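Local coordinates for mitochondrial RNA-binding protein 1 (Trypanosoma brucei, PDB 2GIA) that probably binds guide RNA together with its partner MRP2 in a four-chain complex that acts as a matchmaker between RNAs in mitochondrial RNA editing, at residues Lys35-Ser40 and Val67-Val72; Gln41-Gly46 and Ala61-Ser66; Tyr76-Cys81 and Phe138-Leu143; Gln104-His109 and His130-Leu135. All coordinates share one frame; numbering follows the deposited sequence.

Contact 1: residues Lys35-Ser40 and Val67-Val72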
loop_
_atom_site.group_PDB
_atom_site.type_symbol
_atom_site.label_atom_id
_atom_site.label_comp_id
_atom_site.label_asym_id
_atom_site.label_seq_id
_atom_site.Cartn_x
_atom_site.Cartn_y
_atom_site.Cartn_z
ATOM N N LYS B 35 -16.631 1.874 3.290
ATOM C CA LYS B 35 -16.596 0.552 2.698
ATOM C C LYS B 35 -17.361 0.481 1.382
ATOM O O LYS B 35 -17.236 -0.508 0.655
ATOM C CB LYS B 35 -17.269 -0.447 3.664
ATOM C CG LYS B 35 -16.588 -0.568 5.033
ATOM C CD LYS B 35 -17.433 -1.497 5.942
ATOM C CE LYS B 35 -16.710 -1.903 7.259
ATOM N NZ LYS B 35 -17.594 -2.909 8.020
ATOM N N LEU B 36 -18.140 1.522 1.087
ATOM C CA LEU B 36 -19.042 1.480 -0.066
ATOM C C LEU B 36 -18.701 2.287 -1.311
ATOM O O LEU B 36 -18.651 3.519 -1.286
ATOM C CB LEU B 36 -20.438 1.854 0.424
ATOM C CG LEU B 36 -20.909 1.142 1.727
ATOM C CD1 LEU B 36 -22.390 1.579 2.007
ATOM C CD2 LEU B 36 -20.826 -0.410 1.579
ATOM N N LEU B 37 -18.425 1.554 -2.391
ATOM C CA LEU B 37 -18.084 2.143 -3.689
ATOM C C LEU B 37 -19.366 2.761 -4.305
ATOM O O LEU B 37 -20.436 2.153 -4.250
ATOM C CB LEU B 37 -17.600 1.014 -4.559
ATOM C CG LEU B 37 -16.409 1.015 -5.481
ATOM C CD1 LEU B 37 -15.257 1.946 -5.025
ATOM C CD2 LEU B 37 -15.995 -0.497 -5.590
ATOM N N LEU B 38 -19.259 3.950 -4.866
ATOM C CA LEU B 38 -20.397 4.617 -5.516
ATOM C C LEU B 38 -19.959 4.909 -6.943
ATOM O O LEU B 38 -19.074 5.728 -7.182
ATOM C CB LEU B 38 -20.743 5.943 -4.784
ATOM C CG LEU B 38 -20.881 5.720 -3.256
ATOM C CD1 LEU B 38 -20.946 7.041 -2.475
ATOM C CD2 LEU B 38 -22.127 4.887 -3.005
ATOM N N ILE B 39 -20.629 4.298 -7.908
ATOM C CA ILE B 39 -20.248 4.488 -9.297
ATOM C C ILE B 39 -21.389 5.243 -9.963
ATOM O O ILE B 39 -22.529 4.808 -9.881
ATOM C CB ILE B 39 -20.033 3.118 -9.961
ATOM C CG1 ILE B 39 -18.876 2.400 -9.231
ATOM C CG2 ILE B 39 -19.626 3.327 -11.430
ATOM C CD1 ILE B 39 -18.579 0.965 -9.761
ATOM N N SER B 40 -21.055 6.363 -10.598
ATOM C CA SER B 40 -22.036 7.250 -11.228
ATOM C C SER B 40 -21.670 7.622 -12.636
ATOM O O SER B 40 -20.498 7.571 -13.040
ATOM C CB SER B 40 -22.144 8.567 -10.395
ATOM O OG SER B 40 -22.565 8.257 -9.097
ATOM N N VAL B 67 -25.002 3.807 -8.845
ATOM C CA VAL B 67 -25.098 2.518 -8.181
ATOM C C VAL B 67 -24.190 2.461 -6.953
ATOM O O VAL B 67 -23.130 3.098 -6.910
ATOM C CB VAL B 67 -24.744 1.325 -9.133
ATOM C CG1 VAL B 67 -25.761 1.286 -10.339
ATOM C CG2 VAL B 67 -23.337 1.454 -9.693
ATOM N N ARG B 68 -24.608 1.664 -5.978
ATOM C CA ARG B 68 -23.848 1.543 -4.727
ATOM C C ARG B 68 -23.484 0.078 -4.551
ATOM O O ARG B 68 -24.354 -0.777 -4.648
ATOM C CB ARG B 68 -24.753 2.050 -3.584
ATOM C CG ARG B 68 -24.115 2.074 -2.224
ATOM C CD ARG B 68 -25.216 2.287 -1.168
ATOM N NE ARG B 68 -24.775 3.179 -0.109
ATOM C CZ ARG B 68 -24.723 4.506 -0.199
ATOM N NH1 ARG B 68 -25.096 5.130 -1.313
ATOM N NH2 ARG B 68 -24.273 5.215 0.834
ATOM N N LEU B 69 -22.196 -0.230 -4.320
ATOM C CA LEU B 69 -21.768 -1.618 -4.144
ATOM C C LEU B 69 -21.542 -1.924 -2.645
ATOM O O LEU B 69 -21.553 -1.030 -1.807
ATOM C CB LEU B 69 -20.469 -1.871 -4.955
ATOM C CG LEU B 69 -20.437 -1.439 -6.437
ATOM C CD1 LEU B 69 -19.250 -2.120 -7.200
ATOM C CD2 LEU B 69 -21.732 -1.755 -7.094
ATOM N N ARG B 70 -21.332 -3.187 -2.322
ATOM C CA ARG B 70 -21.109 -3.601 -0.931
ATOM C C ARG B 70 -19.615 -3.702 -0.625
ATOM O O ARG B 70 -18.792 -3.755 -1.525
ATOM C CB ARG B 70 -21.727 -4.980 -0.684
ATOM C CG ARG B 70 -23.241 -5.127 -0.856
ATOM C CD ARG B 70 -23.577 -6.650 -0.855
ATOM N NE ARG B 70 -22.884 -7.335 -1.962
ATOM C CZ ARG B 70 -22.774 -8.655 -2.093
ATOM N NH1 ARG B 70 -23.310 -9.455 -1.171
ATOM N NH2 ARG B 70 -22.135 -9.175 -3.147
ATOM N N HIS B 71 -19.252 -3.733 0.650
ATOM C CA HIS B 71 -17.849 -3.866 0.988
ATOM C C HIS B 71 -17.228 -5.079 0.294
ATOM O O HIS B 71 -16.107 -5.016 -0.215
ATOM C CB HIS B 71 -17.666 -4.033 2.501
ATOM C CG HIS B 71 -16.250 -3.809 2.965
ATOM N ND1 HIS B 71 -15.820 -4.176 4.225
ATOM C CD2 HIS B 71 -15.184 -3.219 2.359
ATOM C CE1 HIS B 71 -14.554 -3.824 4.376
ATOM N NE2 HIS B 71 -14.140 -3.244 3.261
ATOM N N VAL B 72 -17.940 -6.199 0.263
ATOM C CA VAL B 72 -17.362 -7.381 -0.354
ATOM C C VAL B 72 -17.185 -7.262 -1.873
ATOM O O VAL B 72 -16.264 -7.853 -2.459
ATOM C CB VAL B 72 -18.179 -8.673 0.061
ATOM C CG1 VAL B 72 -19.467 -8.787 -0.732
ATOM C CG2 VAL B 72 -17.294 -9.897 -0.093
HETATM O O HOH W 1 -17.264 -5.479 6.097
HETATM O O HOH W 2 -17.836 -1.240 -1.979
#
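Lys35 lies across one face of the His71 imidazole: its CG sits 3.8 Å from the ring centroid, almost exactly on the ring normal, in a CH-pi contact. The Lys35 chain is extended beyond CG and runs on past the ring, so that a water can join Lys35 NZ to His71 ND1, at 2.7 Å from ND1 and in the ring plane. His71 NE2 is bonded to Ser146 OG, so both ring nitrogens have partners and the rotation of the ring is fixed. Leu36 CD2 lies near Leu69 O and His71 N; further along, Leu38 CD2 sits over one face of the Arg68 guanidinium, 3.4 Å from Arg68 NH1.

Strands 36-43 and 65-68 pair here as antiparallel neighbours in the first of the two sheets of this MRP-family, probably PC4-like fold. Ile39 and Val67 exchange two backbone bonds; that from Val67 N to Ile39 O, 2.9 Å, is nearly straight at 175°. Leu69 N adds a bond of 3.0 Å to Leu37 O. Beyond it direct backbone bonds give way to a second water, which donates to Lys35 O and Arg70 O and accepts from Leu37 N. Arg70 is the N-cap of helix 71-81, its guanidinium salt-bridged to Asp73. On the inner side Leu37 and Leu69 lie side by side, backed by Leu77 of that helix.

Contact 2: residues Gln41-Gly46 and Ala61-Ser66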
loop_
_atom_site.group_PDB
_atom_site.type_symbol
_atom_site.label_atom_id
_atom_site.label_comp_id
_atom_site.label_asym_id
_atom_site.label_seq_id
_atom_site.Cartn_x
_atom_site.Cartn_y
_atom_site.Cartn_z
ATOM N N GLN B 41 -22.683 7.945 -13.440
ATOM C CA GLN B 41 -22.368 8.402 -14.760
ATOM C C GLN B 41 -23.430 9.404 -15.207
ATOM O O GLN B 41 -24.612 9.174 -14.966
ATOM C CB GLN B 41 -22.342 7.273 -15.769
ATOM C CG GLN B 41 -21.737 7.765 -17.094
ATOM C CD GLN B 41 -21.715 6.662 -18.151
ATOM O OE1 GLN B 41 -22.739 6.316 -18.741
ATOM N NE2 GLN B 41 -20.531 6.106 -18.387
ATOM N N TYR B 42 -22.986 10.477 -15.858
ATOM C CA TYR B 42 -23.894 11.524 -16.354
ATOM C C TYR B 42 -23.785 11.632 -17.862
ATOM O O TYR B 42 -22.693 11.707 -18.383
ATOM C CB TYR B 42 -23.492 12.870 -15.772
ATOM C CG TYR B 42 -23.425 12.901 -14.263
ATOM C CD1 TYR B 42 -24.321 13.666 -13.543
ATOM C CD2 TYR B 42 -22.445 12.183 -13.550
ATOM C CE1 TYR B 42 -24.275 13.747 -12.162
ATOM C CE2 TYR B 42 -22.394 12.259 -12.133
ATOM C CZ TYR B 42 -23.330 13.063 -11.463
ATOM O OH TYR B 42 -23.324 13.249 -10.105
ATOM N N PRO B 43 -24.919 11.636 -18.589
ATOM C CA PRO B 43 -24.892 11.752 -20.057
ATOM C C PRO B 43 -24.458 13.176 -20.398
ATOM O O PRO B 43 -24.777 14.120 -19.656
ATOM C CB PRO B 43 -26.355 11.548 -20.463
ATOM C CG PRO B 43 -27.005 10.903 -19.297
ATOM C CD PRO B 43 -26.289 11.443 -18.081
ATOM N N GLN B 44 -23.733 13.350 -21.491
ATOM C CA GLN B 44 -23.337 14.692 -21.901
ATOM C C GLN B 44 -24.646 15.446 -22.222
ATOM O O GLN B 44 -25.604 14.831 -22.691
ATOM C CB GLN B 44 -22.474 14.631 -23.163
ATOM C CG GLN B 44 -22.135 15.960 -23.772
ATOM C CD GLN B 44 -21.077 15.804 -24.881
ATOM O OE1 GLN B 44 -20.282 14.866 -24.857
ATOM N NE2 GLN B 44 -21.066 16.722 -25.840
ATOM N N LEU B 45 -24.657 16.758 -21.961
ATOM C CA LEU B 45 -25.825 17.619 -22.230
ATOM C C LEU B 45 -25.402 18.620 -23.313
ATOM O O LEU B 45 -24.589 19.507 -23.080
ATOM C CB LEU B 45 -26.224 18.369 -20.961
ATOM C CG LEU B 45 -27.539 19.180 -21.016
ATOM C CD1 LEU B 45 -28.712 18.255 -21.353
ATOM C CD2 LEU B 45 -27.741 19.895 -19.686
ATOM N N GLY B 46 -25.913 18.425 -24.523
ATOM C CA GLY B 46 -25.568 19.328 -25.602
ATOM C C GLY B 46 -24.139 19.265 -26.101
ATOM O O GLY B 46 -23.297 18.518 -25.579
ATOM N N ALA B 61 -26.951 15.894 -14.750
ATOM C CA ALA B 61 -27.153 15.235 -13.449
ATOM C C ALA B 61 -28.568 14.713 -13.299
ATOM O O ALA B 61 -28.794 13.763 -12.546
ATOM C CB ALA B 61 -26.842 16.190 -12.309
ATOM N N ASP B 62 -29.539 15.290 -14.020
ATOM C CA ASP B 62 -30.887 14.797 -13.850
ATOM C C ASP B 62 -31.202 13.532 -14.614
ATOM O O ASP B 62 -32.306 13.012 -14.504
ATOM C CB ASP B 62 -31.902 15.885 -14.183
ATOM C CG ASP B 62 -31.705 17.102 -13.336
ATOM O OD1 ASP B 62 -31.706 16.980 -12.092
ATOM O OD2 ASP B 62 -31.520 18.180 -13.919
ATOM N N ARG B 63 -30.241 13.029 -15.396
ATOM C CA ARG B 63 -30.436 11.781 -16.107
ATOM C C ARG B 63 -29.272 10.825 -15.737
ATOM O O ARG B 63 -28.857 9.999 -16.534
ATOM C CB ARG B 63 -30.493 12.032 -17.620
ATOM C CG ARG B 63 -31.909 12.546 -18.067
ATOM C CD ARG B 63 -32.072 12.640 -19.598
ATOM N NE ARG B 63 -31.166 11.769 -20.352
ATOM C CZ ARG B 63 -31.369 10.477 -20.606
ATOM N NH1 ARG B 63 -32.469 9.856 -20.178
ATOM N NH2 ARG B 63 -30.451 9.801 -21.283
ATOM N N ARG B 64 -28.789 10.915 -14.505
ATOM C CA ARG B 64 -27.643 10.091 -14.119
ATOM C C ARG B 64 -27.964 8.656 -13.738
ATOM O O ARG B 64 -29.109 8.298 -13.443
ATOM C CB ARG B 64 -26.894 10.757 -12.945
ATOM C CG ARG B 64 -27.662 10.705 -11.629
ATOM C CD ARG B 64 -26.952 11.548 -10.573
ATOM N NE ARG B 64 -27.613 11.470 -9.279
ATOM C CZ ARG B 64 -28.701 12.156 -8.944
ATOM N NH1 ARG B 64 -29.276 12.987 -9.811
ATOM N NH2 ARG B 64 -29.209 12.025 -7.735
ATOM N N ILE B 65 -26.920 7.827 -13.769
ATOM C CA ILE B 65 -26.987 6.466 -13.308
ATOM C C ILE B 65 -26.174 6.550 -11.998
ATOM O O ILE B 65 -25.136 7.219 -11.946
ATOM C CB ILE B 65 -26.288 5.505 -14.298
ATOM C CG1 ILE B 65 -27.223 5.262 -15.476
ATOM C CG2 ILE B 65 -25.906 4.183 -13.604
ATOM C CD1 ILE B 65 -26.493 4.805 -16.710
ATOM N N SER B 66 -26.631 5.879 -10.941
ATOM C CA SER B 66 -25.897 5.907 -9.691
ATOM C C SER B 66 -26.077 4.589 -8.946
ATOM O O SER B 66 -27.178 4.260 -8.484
ATOM C CB SER B 66 -26.359 7.092 -8.816
ATOM O OG SER B 66 -25.435 7.267 -7.767
#
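The Tyr42 ring has Arg64 over one face and Ala61 at its edge. Arg64 CB stands 4.2 Å from the ring centroid, offset toward the rim, in a CH-pi contact, while Ala61 CA approaches Tyr42 CD1 to 3.2 Å from near the ring plane, a tight approach. This is where antiparallel strands 36-43 and 65-68 of the MRP fold come together at one end of their pairing. Gln41 and Ile65 form the hydrogen-bonded pair: Gln41 N gives to Ile65 O at 3.0 Å, on a lone pair, and Ile65 N returns a bond of 2.9 Å to Gln41 O.

Arg64 starts in the crowded position between its backbone N and carbonyl carbon (chi1 71°), then runs extended to NE alongside Tyr42; ring and guanidinium planes are 23° apart. Further along, Pro43 CD and CG press on Arg63 O, whose polar partner is Arg114. Gln41 points to the face that carries Ile65, where its amide is held by Trp123 and Thr28. The Arg64 guanidinium is fixed from its own segment: NH1 donates to Ala61 O at 2.9 Å, with the oxygen in the guanidinium plane but the donor lifted 35° above the carbonyl plane.

Contact 3: residues Tyr76-Cys81 and Phe138-Leu143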
loop_
_atom_site.group_PDB
_atom_site.type_symbol
_atom_site.label_atom_id
_atom_site.label_comp_id
_atom_site.label_asym_id
_atom_site.label_seq_id
_atom_site.Cartn_x
_atom_site.Cartn_y
_atom_site.Cartn_z
ATOM N N TYR B 76 -14.029 -8.004 -4.262
ATOM C CA TYR B 76 -14.108 -8.798 -5.485
ATOM C C TYR B 76 -13.540 -8.044 -6.657
ATOM O O TYR B 76 -12.870 -8.643 -7.487
ATOM C CB TYR B 76 -15.574 -9.205 -5.809
ATOM C CG TYR B 76 -15.907 -10.585 -5.271
ATOM C CD1 TYR B 76 -15.286 -11.702 -5.800
ATOM C CD2 TYR B 76 -16.788 -10.753 -4.214
ATOM C CE1 TYR B 76 -15.526 -12.968 -5.291
ATOM C CE2 TYR B 76 -17.033 -12.035 -3.683
ATOM C CZ TYR B 76 -16.391 -13.126 -4.245
ATOM O OH TYR B 76 -16.621 -14.392 -3.774
ATOM N N LEU B 77 -13.785 -6.729 -6.734
ATOM C CA LEU B 77 -13.251 -5.975 -7.866
ATOM C C LEU B 77 -11.727 -5.976 -7.810
ATOM O O LEU B 77 -11.062 -6.058 -8.841
ATOM C CB LEU B 77 -13.769 -4.517 -7.853
ATOM C CG LEU B 77 -15.289 -4.285 -7.953
ATOM C CD1 LEU B 77 -15.566 -2.867 -8.492
ATOM C CD2 LEU B 77 -15.986 -5.356 -8.794
ATOM N N VAL B 78 -11.155 -5.872 -6.604
ATOM C CA VAL B 78 -9.695 -5.906 -6.522
ATOM C C VAL B 78 -9.231 -7.315 -6.963
ATOM O O VAL B 78 -8.241 -7.448 -7.695
ATOM C CB VAL B 78 -9.222 -5.583 -5.082
ATOM C CG1 VAL B 78 -7.700 -5.824 -4.961
ATOM C CG2 VAL B 78 -9.523 -4.092 -4.821
ATOM N N GLY B 79 -9.959 -8.347 -6.539
ATOM C CA GLY B 79 -9.628 -9.698 -6.957
ATOM C C GLY B 79 -9.639 -9.864 -8.486
ATOM O O GLY B 79 -8.842 -10.644 -9.052
ATOM N N VAL B 80 -10.546 -9.169 -9.174
ATOM C CA VAL B 80 -10.587 -9.234 -10.647
ATOM C C VAL B 80 -9.346 -8.524 -11.188
ATOM O O VAL B 80 -8.715 -8.985 -12.140
ATOM C CB VAL B 80 -11.886 -8.527 -11.224
ATOM C CG1 VAL B 80 -11.727 -8.249 -12.757
ATOM C CG2 VAL B 80 -13.095 -9.404 -10.998
ATOM N N CYS B 81 -8.985 -7.397 -10.581
ATOM C CA CYS B 81 -7.783 -6.673 -11.031
ATOM C C CYS B 81 -6.527 -7.539 -10.900
ATOM O O CYS B 81 -5.602 -7.496 -11.754
ATOM C CB CYS B 81 -7.564 -5.418 -10.165
ATOM S SG CYS B 81 -8.796 -4.114 -10.557
ATOM N N PHE B 138 -7.241 3.191 -7.574
ATOM C CA PHE B 138 -8.346 3.663 -6.751
ATOM C C PHE B 138 -8.949 2.518 -5.948
ATOM O O PHE B 138 -9.235 2.661 -4.772
ATOM C CB PHE B 138 -9.459 4.308 -7.639
ATOM C CG PHE B 138 -10.556 4.965 -6.844
ATOM C CD1 PHE B 138 -11.662 4.227 -6.393
ATOM C CD2 PHE B 138 -10.426 6.300 -6.452
ATOM C CE1 PHE B 138 -12.651 4.813 -5.535
ATOM C CE2 PHE B 138 -11.397 6.907 -5.602
ATOM C CZ PHE B 138 -12.521 6.156 -5.140
ATOM N N LEU B 139 -9.192 1.389 -6.601
ATOM C CA LEU B 139 -9.785 0.266 -5.894
ATOM C C LEU B 139 -8.832 -0.269 -4.796
ATOM O O LEU B 139 -9.289 -0.606 -3.709
ATOM C CB LEU B 139 -10.125 -0.854 -6.881
ATOM C CG LEU B 139 -11.216 -0.491 -7.942
ATOM C CD1 LEU B 139 -11.281 -1.621 -9.010
ATOM C CD2 LEU B 139 -12.602 -0.322 -7.257
ATOM N N GLU B 140 -7.526 -0.355 -5.077
ATOM C CA GLU B 140 -6.611 -0.888 -4.048
ATOM C C GLU B 140 -6.546 0.100 -2.884
ATOM O O GLU B 140 -6.512 -0.273 -1.706
ATOM C CB GLU B 140 -5.198 -1.141 -4.637
ATOM C CG GLU B 140 -5.261 -2.188 -5.740
ATOM C CD GLU B 140 -3.910 -2.788 -6.097
ATOM O OE1 GLU B 140 -3.820 -3.507 -7.129
ATOM O OE2 GLU B 140 -2.944 -2.539 -5.343
ATOM N N SER B 141 -6.533 1.370 -3.216
ATOM C CA SER B 141 -6.517 2.387 -2.164
ATOM C C SER B 141 -7.793 2.308 -1.333
ATOM O O SER B 141 -7.760 2.349 -0.088
ATOM C CB SER B 141 -6.409 3.810 -2.752
ATOM O OG SER B 141 -5.105 4.078 -3.258
ATOM N N ALA B 142 -8.927 2.212 -2.012
ATOM C CA ALA B 142 -10.202 2.209 -1.290
ATOM C C ALA B 142 -10.319 1.008 -0.384
ATOM O O ALA B 142 -10.787 1.129 0.765
ATOM C CB ALA B 142 -11.398 2.246 -2.295
ATOM N N LEU B 143 -9.902 -0.158 -0.878
ATOM C CA LEU B 143 -10.014 -1.342 -0.034
ATOM C C LEU B 143 -9.069 -1.171 1.185
ATOM O O LEU B 143 -9.442 -1.445 2.340
ATOM C CB LEU B 143 -9.623 -2.611 -0.820
ATOM C CG LEU B 143 -9.625 -3.924 0.000
ATOM C CD1 LEU B 143 -11.012 -4.221 0.594
ATOM C CD2 LEU B 143 -9.265 -5.063 -0.902
#
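Ser141 OG, on the side of helix 130-145 turned from this interface, is the best-held polar side-chain atom, gripped by two hydrogen bonds: one with His137 O a turn earlier, the other with His185 ND1 of an MRP2 chain. Between the two helices themselves the contact is apolar. Helices 71-81 and 130-145 of the MRP fold pack at a steep slant, their short segments running 138° apart with axes 9.5 Å from each other at closest approach.

Leu139 is the central side chain. With CG anti to its carbonyl carbon (chi1 -64°), it sends CD1 between two residues one turn apart, 3.8 Å from Cys81 SG and 4.0 Å from Leu77 CB, while CD2 meets the tip of Leu77. Val78 and Leu139 pass alongside each other, pointing opposite ways, with Val78 CG2 3.9 Å from Leu139 CB. Leu37 of strand 36-43 touches both Leu77 and Leu139, so the helix pair is seated on the sheet; a second MRP2 chain packs its Leu174 on Val78 and its Arg178 on Leu143. That same Val78 methyl, CG2, also stands 3.7 Å from Leu139 O and 4.0 Å from Leu143 CD2.

Contact 4: residues Gln104-His109 and His130-Leu135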
loop_
_atom_site.group_PDB
_atom_site.type_symbol
_atom_site.label_atom_id
_atom_site.label_comp_id
_atom_site.label_asym_id
_atom_site.label_seq_id
_atom_site.Cartn_x
_atom_site.Cartn_y
_atom_site.Cartn_z
ATOM N N GLN B 104 -7.628 -4.644 -22.908
ATOM C CA GLN B 104 -7.289 -3.216 -22.814
ATOM C C GLN B 104 -7.501 -2.565 -21.433
ATOM O O GLN B 104 -6.970 -1.467 -21.159
ATOM C CB GLN B 104 -8.089 -2.425 -23.840
ATOM C CG GLN B 104 -7.840 -2.840 -25.287
ATOM C CD GLN B 104 -6.420 -2.551 -25.722
ATOM O OE1 GLN B 104 -5.924 -1.430 -25.551
ATOM N NE2 GLN B 104 -5.751 -3.558 -26.289
ATOM N N GLY B 105 -8.261 -3.233 -20.563
ATOM C CA GLY B 105 -8.534 -2.652 -19.262
ATOM C C GLY B 105 -9.618 -3.379 -18.506
ATOM O O GLY B 105 -9.480 -4.595 -18.251
ATOM N N TYR B 106 -10.690 -2.666 -18.147
ATOM C CA TYR B 106 -11.792 -3.281 -17.395
ATOM C C TYR B 106 -13.123 -2.877 -17.998
ATOM O O TYR B 106 -13.238 -1.801 -18.589
ATOM C CB TYR B 106 -11.728 -2.869 -15.906
ATOM C CG TYR B 106 -10.451 -3.373 -15.249
ATOM C CD1 TYR B 106 -10.379 -4.669 -14.708
ATOM C CD2 TYR B 106 -9.326 -2.580 -15.205
ATOM C CE1 TYR B 106 -9.180 -5.160 -14.138
ATOM C CE2 TYR B 106 -8.103 -3.067 -14.630
ATOM C CZ TYR B 106 -8.051 -4.346 -14.108
ATOM O OH TYR B 106 -6.886 -4.801 -13.531
ATOM N N HIS B 107 -14.128 -3.735 -17.824
ATOM C CA HIS B 107 -15.439 -3.472 -18.419
ATOM C C HIS B 107 -16.468 -3.732 -17.332
ATOM O O HIS B 107 -16.493 -4.815 -16.739
ATOM C CB HIS B 107 -15.623 -4.457 -19.591
ATOM C CG HIS B 107 -16.873 -4.249 -20.392
ATOM N ND1 HIS B 107 -17.320 -5.172 -21.315
ATOM C CD2 HIS B 107 -17.742 -3.212 -20.438
ATOM C CE1 HIS B 107 -18.420 -4.709 -21.902
ATOM N NE2 HIS B 107 -18.694 -3.522 -21.387
ATOM N N LEU B 108 -17.320 -2.741 -17.066
ATOM C CA LEU B 108 -18.380 -2.886 -16.035
ATOM C C LEU B 108 -19.663 -2.748 -16.894
ATOM O O LEU B 108 -19.799 -1.793 -17.647
ATOM C CB LEU B 108 -18.299 -1.741 -15.003
ATOM C CG LEU B 108 -19.473 -1.666 -14.007
ATOM C CD1 LEU B 108 -19.469 -2.889 -13.072
ATOM C CD2 LEU B 108 -19.385 -0.344 -13.215
ATOM N N HIS B 109 -20.583 -3.708 -16.802
ATOM C CA HIS B 109 -21.745 -3.662 -17.698
ATOM C C HIS B 109 -22.917 -4.499 -17.211
ATOM O O HIS B 109 -22.733 -5.472 -16.470
ATOM C CB HIS B 109 -21.305 -4.117 -19.106
ATOM C CG HIS B 109 -20.747 -5.521 -19.146
ATOM N ND1 HIS B 109 -21.541 -6.628 -19.363
ATOM C CD2 HIS B 109 -19.499 -5.997 -18.924
ATOM C CE1 HIS B 109 -20.804 -7.728 -19.270
ATOM N NE2 HIS B 109 -19.559 -7.375 -19.003
ATOM N N HIS B 130 -4.556 4.095 -19.574
ATOM C CA HIS B 130 -4.212 4.777 -18.315
ATOM C C HIS B 130 -5.407 4.870 -17.361
ATOM O O HIS B 130 -5.209 4.996 -16.151
ATOM C CB HIS B 130 -3.601 6.177 -18.581
ATOM C CG HIS B 130 -4.540 7.112 -19.269
ATOM N ND1 HIS B 130 -5.318 8.022 -18.591
ATOM C CD2 HIS B 130 -4.835 7.269 -20.581
ATOM C CE1 HIS B 130 -6.051 8.704 -19.452
ATOM N NE2 HIS B 130 -5.778 8.264 -20.669
ATOM N N PHE B 131 -6.647 4.800 -17.879
ATOM C CA PHE B 131 -7.800 4.827 -16.973
ATOM C C PHE B 131 -7.925 3.461 -16.266
ATOM O O PHE B 131 -8.516 3.375 -15.211
ATOM C CB PHE B 131 -9.126 5.093 -17.735
ATOM C CG PHE B 131 -9.212 6.475 -18.318
ATOM C CD1 PHE B 131 -9.236 7.583 -17.503
ATOM C CD2 PHE B 131 -9.233 6.650 -19.699
ATOM C CE1 PHE B 131 -9.282 8.892 -18.067
ATOM C CE2 PHE B 131 -9.281 7.941 -20.258
ATOM C CZ PHE B 131 -9.305 9.047 -19.427
ATOM N N ALA B 132 -7.428 2.390 -16.884
ATOM C CA ALA B 132 -7.449 1.077 -16.204
ATOM C C ALA B 132 -6.467 1.175 -15.018
ATOM O O ALA B 132 -6.720 0.644 -13.939
ATOM C CB ALA B 132 -6.970 -0.047 -17.160
ATOM N N VAL B 133 -5.334 1.859 -15.220
ATOM C CA VAL B 133 -4.370 2.034 -14.105
ATOM C C VAL B 133 -5.003 2.906 -12.992
ATOM O O VAL B 133 -4.905 2.612 -11.797
ATOM C CB VAL B 133 -3.098 2.713 -14.616
ATOM C CG1 VAL B 133 -2.131 3.041 -13.419
ATOM C CG2 VAL B 133 -2.440 1.768 -15.650
ATOM N N THR B 134 -5.676 3.970 -13.407
ATOM C CA THR B 134 -6.365 4.866 -12.466
ATOM C C THR B 134 -7.382 4.047 -11.608
ATOM O O THR B 134 -7.423 4.151 -10.372
ATOM C CB THR B 134 -7.111 5.967 -13.274
ATOM O OG1 THR B 134 -6.137 6.785 -13.948
ATOM C CG2 THR B 134 -7.962 6.823 -12.354
ATOM N N LEU B 135 -8.152 3.205 -12.271
ATOM C CA LEU B 135 -9.158 2.378 -11.591
ATOM C C LEU B 135 -8.506 1.374 -10.637
ATOM O O LEU B 135 -8.942 1.226 -9.503
ATOM C CB LEU B 135 -10.020 1.622 -12.628
ATOM C CG LEU B 135 -11.044 0.686 -11.962
ATOM C CD1 LEU B 135 -12.114 1.522 -11.231
ATOM C CD2 LEU B 135 -11.709 -0.150 -13.013
#
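Apolar packing carries this contact: strand 105-109 crosses beneath the first turns of helix 130-145, and no hydrogen bond joins residues 104-109 to residues 130-135. The axes of the short segments come within 7.5 Å at an angle of 73°. Ala132 CB is set down on the strand backbone, 3.7 Å from Gly105 CA. Gly105 has no side chain, so the methyl of Ala132 meets the bare strand backbone.

Aromatic contacts follow at the next residue. Tyr106 has CG anti to its carbonyl carbon (chi1 -63°), and its ring meets both helix residues obliquely: Tyr106 CD2 lies 4.0 Å from Ala132 CB, and Leu135 CD2 lies 4.0 Å from both Tyr106 CD2 and Tyr106 CB. Leu135 gets there with its CG anti to the backbone N (chi1 177°), crossing the tyrosine at a slant.

One polar bond reaches outside the two segments: Tyr106 OH is hydrogen-bonded to Glu136 OE1 of the same helix, tying down the far end of the ring.

Strand 105-109 runs between strands 96-101 and 121-128 in the second sheet. Leu135 also packs on Phe99 and Phe127 of those two strands and on Phe13 of strand 12-17 in the first sheet, while an MRP2 chain lays its Arg112 against Ala132.

How the contacts relate
Contacts 1 and 2 are consecutive lengths of one strand pairing, 36-43 with 65-68, with centres 18 Å apart; they join where Ser40 OG lies 3.3 Å from Ser66 OG. Contact 3 packs against contact 1, centres 11 Å apart, with Leu37 CD2 3.8 Å from both Leu77 CD1 and Leu139 CD2. Helix 130-145 carries contact 4 on its first turns and contact 3 further along; Tyr106 OH reaches within 3.2 Å of Cys81 CA. One meeting point of the two sheets is Ile39 CD1 with Leu108 CD2, 3.8 Å apart, linking contacts 1 and 4. Contact 2 stands apart from contact 3, about 13 Å between nearest atoms. MRP2 chains touch contacts 1, 3 and 4.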